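Local coordinates for probable porin (Pseudomonas aeruginosa, PDB 4FT6), which probably forms a beta-barrel channel of the OprD family that lets small solutes across the outer membrane, at residues A[171-175]-A[277-283]; A[205-209]-A[240-245]. All blocks are in the same frame, centred on the assembly; numbering follows the deposited sequence.

Contact 1: residues A[171-175]-A[277-283]; sequences SVDGR and DGMLYIA
A chi1 of -166° swings CG of D173 away from its own N and lays the side chain alongside that of Y281, whose CG sits between its own N and carbonyl carbon (chi1 51°). CB of D173 consequently sits over one face of the ring, 3.8 Å from the Y281 centroid in a CH-pi contact displaced toward the rim, and the carboxylate lies nearly parallel to the ring, 12° from its plane. The polar ends of this pair have further partners: OD2 of D173 accepts from the backbone N of G284, and OH of Y281 is hydrogen-bonded to N297. Between the backbones a single beta bridge forms, V172 to I282, with two bonds: A283 N to S171 O at 2.9 Å and D173 N to Y281 O at 2.8 Å. Both segments belong to long loops between strands of the beta-barrel, probably extracellular loops of the kind that fold inward to narrow the channel in OprD-family porins, and the bridge ties the loop before strand 183-192 to the one before strand 304-313. At the far end, the bent side chain of R175 brings NH2 to OD1 of D277 in a 2.8 Å salt bridge, nearly in the guanidinium plane but from above the carboxylate, while E249 N holds OD2 of D277. CD2 of L280 lies over one guanidinium face, 3.8 Å from NH2 of R175, and also meets CG2 of V172.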
loop_
_atom_site.group_PDB
_atom_site.type_symbol
_atom_site.label_atom_id
_atom_site.label_comp_id
_atom_site.label_asym_id
_atom_site.label_seq_id
_atom_site.Cartn_x
_atom_site.Cartn_y
_atom_site.Cartn_z
ATOM N N SER A 171 14.152 5.276 5.693
ATOM C CA SER A 171 15.100 5.418 4.577
ATOM C C SER A 171 14.276 5.392 3.291
ATOM O O SER A 171 13.051 5.211 3.353
ATOM C CB SER A 171 16.125 4.279 4.587
ATOM O OG SER A 171 15.528 3.061 4.193
ATOM N N VAL A 172 14.897 5.573 2.129
ATOM C CA VAL A 172 14.061 5.638 0.935
ATOM C C VAL A 172 14.173 4.389 0.104
ATOM O O VAL A 172 15.263 3.824 -0.020
ATOM C CB VAL A 172 14.257 6.941 0.111
ATOM C CG1 VAL A 172 15.314 7.822 0.759
ATOM C CG2 VAL A 172 14.558 6.646 -1.357
ATOM N N ASP A 173 13.033 3.962 -0.447
ATOM C CA ASP A 173 12.937 2.692 -1.154
ATOM C C ASP A 173 13.946 2.596 -2.277
ATOM O O ASP A 173 14.109 3.540 -3.049
ATOM C CB ASP A 173 11.537 2.476 -1.712
ATOM C CG ASP A 173 11.314 1.044 -2.136
ATOM O OD1 ASP A 173 11.641 0.713 -3.290
ATOM O OD2 ASP A 173 10.843 0.234 -1.304
ATOM N N GLY A 174 14.650 1.469 -2.340
ATOM C CA GLY A 174 15.608 1.231 -3.404
ATOM C C GLY A 174 16.970 1.851 -3.190
ATOM O O GLY A 174 17.906 1.512 -3.904
ATOM N N ARG A 175 17.099 2.757 -2.222
ATOM C CA ARG A 175 18.393 3.415 -1.975
ATOM C C ARG A 175 19.100 2.906 -0.723
ATOM O O ARG A 175 20.223 2.406 -0.786
ATOM C CB ARG A 175 18.240 4.943 -1.881
ATOM C CG ARG A 175 17.490 5.600 -3.033
ATOM C CD ARG A 175 18.245 5.529 -4.345
ATOM N NE ARG A 175 17.539 6.222 -5.433
ATOM C CZ ARG A 175 17.880 7.417 -5.919
ATOM N NH1 ARG A 175 18.922 8.061 -5.417
ATOM N NH2 ARG A 175 17.183 7.970 -6.909
ATOM N N ASP A 277 15.878 11.379 -11.362
ATOM C CA ASP A 277 15.555 10.269 -10.473
ATOM C C ASP A 277 14.132 9.807 -10.725
ATOM O O ASP A 277 13.280 10.597 -11.149
ATOM C CB ASP A 277 15.682 10.688 -9.006
ATOM C CG ASP A 277 17.100 11.027 -8.612
ATOM O OD1 ASP A 277 17.927 10.091 -8.497
ATOM O OD2 ASP A 277 17.388 12.228 -8.389
ATOM N N GLY A 278 13.883 8.526 -10.473
ATOM C CA GLY A 278 12.535 7.997 -10.530
ATOM C C GLY A 278 11.803 8.324 -9.235
ATOM O O GLY A 278 12.318 9.076 -8.394
ATOM N N MET A 279 10.607 7.763 -9.070
ATOM C CA MET A 279 9.797 8.014 -7.878
ATOM C C MET A 279 10.563 7.723 -6.579
ATOM O O MET A 279 11.224 6.693 -6.441
ATOM C CB MET A 279 8.528 7.176 -7.915
ATOM C CG MET A 279 7.718 7.274 -6.654
ATOM S SD MET A 279 6.712 8.753 -6.666
ATOM C CE MET A 279 6.041 8.724 -4.993
ATOM N N LEU A 280 10.478 8.657 -5.641
ATOM C CA LEU A 280 11.157 8.576 -4.366
ATOM C C LEU A 280 10.091 8.416 -3.281
ATOM O O LEU A 280 9.133 9.188 -3.206
ATOM C CB LEU A 280 11.981 9.844 -4.115
ATOM C CG LEU A 280 13.155 10.029 -5.084
ATOM C CD1 LEU A 280 13.646 11.488 -5.143
ATOM C CD2 LEU A 280 14.299 9.096 -4.691
ATOM N N TYR A 281 10.246 7.392 -2.445
ATOM C CA TYR A 281 9.265 7.111 -1.398
ATOM C C TYR A 281 9.903 6.356 -0.243
ATOM O O TYR A 281 11.094 5.995 -0.287
ATOM C CB TYR A 281 8.044 6.361 -1.963
ATOM C CG TYR A 281 8.352 5.116 -2.784
ATOM C CD1 TYR A 281 8.848 5.199 -4.084
ATOM C CD2 TYR A 281 8.096 3.853 -2.277
ATOM C CE1 TYR A 281 9.107 4.036 -4.840
ATOM C CE2 TYR A 281 8.348 2.701 -3.015
ATOM C CZ TYR A 281 8.850 2.791 -4.288
ATOM O OH TYR A 281 9.081 1.631 -4.993
ATOM N N ILE A 282 9.127 6.103 0.798
ATOM C CA ILE A 282 9.738 5.493 1.967
ATOM C C ILE A 282 9.886 3.976 1.806
ATOM O O ILE A 282 9.031 3.306 1.206
ATOM C CB ILE A 282 9.055 5.978 3.260
ATOM C CG1 ILE A 282 9.571 7.385 3.543
ATOM C CG2 ILE A 282 9.365 5.085 4.442
ATOM C CD1 ILE A 282 8.672 8.133 4.387
ATOM N N ALA A 283 11.016 3.451 2.268
ATOM C CA ALA A 283 11.360 2.040 2.060
ATOM C C ALA A 283 10.202 1.104 2.420
ATOM O O ALA A 283 9.682 1.162 3.537
ATOM C CB ALA A 283 12.603 1.668 2.871
HETATM O O HOH W 1 20.238 9.484 -7.044
#

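Contact 2: residues A[205-209]-A[240-245]; sequences RLQDI and EGAAKL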
loop_
_atom_site.group_PDB
_atom_site.type_symbol
_atom_site.label_atom_id
_atom_site.label_comp_id
_atom_site.label_asym_id
_atom_site.label_seq_id
_atom_site.Cartn_x
_atom_site.Cartn_y
_atom_site.Cartn_z
ATOM N N ARG A 205 8.554 15.739 4.619
ATOM C CA ARG A 205 9.947 16.079 4.805
ATOM C C ARG A 205 10.668 14.930 5.488
ATOM O O ARG A 205 10.555 14.762 6.714
ATOM C CB ARG A 205 10.029 17.310 5.701
ATOM C CG ARG A 205 11.419 17.883 5.877
ATOM C CD ARG A 205 11.597 19.070 4.953
ATOM N NE ARG A 205 10.563 20.085 5.150
ATOM C CZ ARG A 205 10.554 21.271 4.549
ATOM N NH1 ARG A 205 11.529 21.601 3.711
ATOM N NH2 ARG A 205 9.572 22.127 4.790
ATOM N N LEU A 206 11.405 14.131 4.718
ATOM C CA LEU A 206 12.277 13.132 5.333
ATOM C C LEU A 206 13.602 13.797 5.695
ATOM O O LEU A 206 14.464 14.008 4.830
ATOM C CB LEU A 206 12.508 11.949 4.402
ATOM C CG LEU A 206 13.368 10.902 5.089
ATOM C CD1 LEU A 206 12.584 10.344 6.274
ATOM C CD2 LEU A 206 13.769 9.821 4.118
ATOM N N GLN A 207 13.750 14.137 6.973
ATOM C CA GLN A 207 14.835 15.005 7.440
ATOM C C GLN A 207 16.196 14.692 6.840
ATOM O O GLN A 207 16.658 13.549 6.897
ATOM C CB GLN A 207 14.944 14.953 8.962
ATOM C CG GLN A 207 16.115 15.743 9.536
ATOM C CD GLN A 207 16.040 15.868 11.042
ATOM O OE1 GLN A 207 16.352 14.927 11.774
ATOM N NE2 GLN A 207 15.605 17.029 11.514
ATOM N N ASP A 208 16.804 15.720 6.247
ATOM C CA ASP A 208 18.140 15.656 5.658
ATOM C C ASP A 208 18.267 14.736 4.429
ATOM O O ASP A 208 19.358 14.510 3.902
ATOM C CB ASP A 208 19.173 15.335 6.741
ATOM C CG ASP A 208 19.567 16.565 7.554
ATOM O OD1 ASP A 208 19.781 17.649 6.957
ATOM O OD2 ASP A 208 19.657 16.451 8.795
ATOM N N ILE A 209 17.142 14.241 3.941
ATOM C CA ILE A 209 17.180 13.409 2.759
ATOM C C ILE A 209 16.338 14.004 1.625
ATOM O O ILE A 209 16.868 14.335 0.554
ATOM C CB ILE A 209 16.756 11.960 3.081
ATOM C CG1 ILE A 209 17.746 11.361 4.080
ATOM C CG2 ILE A 209 16.691 11.125 1.800
ATOM C CD1 ILE A 209 17.378 9.967 4.601
ATOM N N GLU A 240 16.766 17.667 0.445
ATOM C CA GLU A 240 16.443 18.566 1.549
ATOM C C GLU A 240 17.561 18.575 2.587
ATOM O O GLU A 240 18.139 17.525 2.893
ATOM C CB GLU A 240 15.155 18.085 2.222
ATOM C CG GLU A 240 14.503 19.107 3.126
ATOM C CD GLU A 240 14.979 19.036 4.564
ATOM O OE1 GLU A 240 14.628 19.947 5.336
ATOM O OE2 GLU A 240 15.691 18.081 4.934
ATOM N N GLY A 241 17.853 19.749 3.138
ATOM C CA GLY A 241 18.829 19.864 4.207
ATOM C C GLY A 241 20.228 19.428 3.817
ATOM O O GLY A 241 20.755 19.858 2.784
ATOM N N ALA A 242 20.826 18.573 4.647
ATOM C CA ALA A 242 22.175 18.057 4.403
ATOM C C ALA A 242 22.221 17.196 3.141
ATOM O O ALA A 242 23.298 16.977 2.578
ATOM C CB ALA A 242 22.686 17.263 5.617
ATOM N N ALA A 243 21.058 16.698 2.725
ATOM C CA ALA A 243 20.925 16.020 1.446
ATOM C C ALA A 243 21.826 14.786 1.388
ATOM O O ALA A 243 22.717 14.677 0.532
ATOM C CB ALA A 243 21.237 16.983 0.293
ATOM N N LYS A 244 21.558 13.836 2.277
ATOM C CA LYS A 244 22.432 12.680 2.437
ATOM C C LYS A 244 22.493 11.758 1.219
ATOM O O LYS A 244 23.549 11.220 0.892
ATOM C CB LYS A 244 22.041 11.913 3.689
ATOM C CG LYS A 244 22.479 12.620 4.947
ATOM C CD LYS A 244 21.621 12.200 6.118
ATOM C CE LYS A 244 22.184 11.005 6.823
ATOM N NZ LYS A 244 21.255 10.617 7.917
ATOM N N LEU A 245 21.373 11.590 0.530
ATOM C CA LEU A 245 21.400 10.832 -0.706
ATOM C C LEU A 245 21.962 11.657 -1.861
ATOM O O LEU A 245 21.999 11.178 -2.989
ATOM C CB LEU A 245 20.007 10.309 -1.054
ATOM C CG LEU A 245 19.633 9.054 -0.269
ATOM C CD1 LEU A 245 18.285 8.581 -0.705
ATOM C CD2 LEU A 245 20.667 7.959 -0.501
#
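D208 engages 240-245 through its amide, carboxylate and carbonyl. Its N approaches OE2 of E240 nearly along the C-O bond, 2.9 Å away, though the N-H is bent (144°), and its OD1 takes the A242 N-H on the anti side at 2.7 Å, in an almost straight bond (169°). The carbonyl O of D208 in turn accepts from K244 N at 2.8 Å. Residues E240 to A243 form a type II' beta turn, with G241, at positive phi, as its second residue; the A242 amide bound by D208 belongs to this turn. Within the segments A243 N bonds weakly to E240 O, and I209 N to L206 O. A weak bond of 3.3 Å from E240 N to I209 O adds to this backbone grip. The other oxygen of E240, OE1, lies against CD of R205, and its salt bridge to NH1 of R205 is long at 3.9 Å. The ammonium of K244 is bound by the carbonyl O of F179. Apart from these bonds, CG2 of I209 packs on CD1 of L245 at 3.9 Å. The contact thus joins two neighbouring barrel connections, the short turn between strands 197-206 and 210-223 and the loop from strand 226-239 to strand 249-261, with R211 of strand 210-223 touching both R205 and E240.

How the contacts relate
Contact 1 lies deeper, with its centre about 14 Å from that of the chain and four of its touching residues buried, whereas contact 2 lies at the surface, about 24 Å out between centres, with two of its touching residues buried. Along the chain 205-209 and 240-245 are nested within the span closed by 171-175 and 277-283. Contact 1 joins loops far apart in sequence by a backbone bridge, a CH-pi contact and a close salt bridge; contact 2 joins connections of nearby strands chiefly by carboxylates and carbonyls accepting from backbone amides, its ion pair being long. The two meet through apolar groups: CG1 of V172 lies 3.4 Å from CD1 of L245 and 3.7 Å from CG2 of I209.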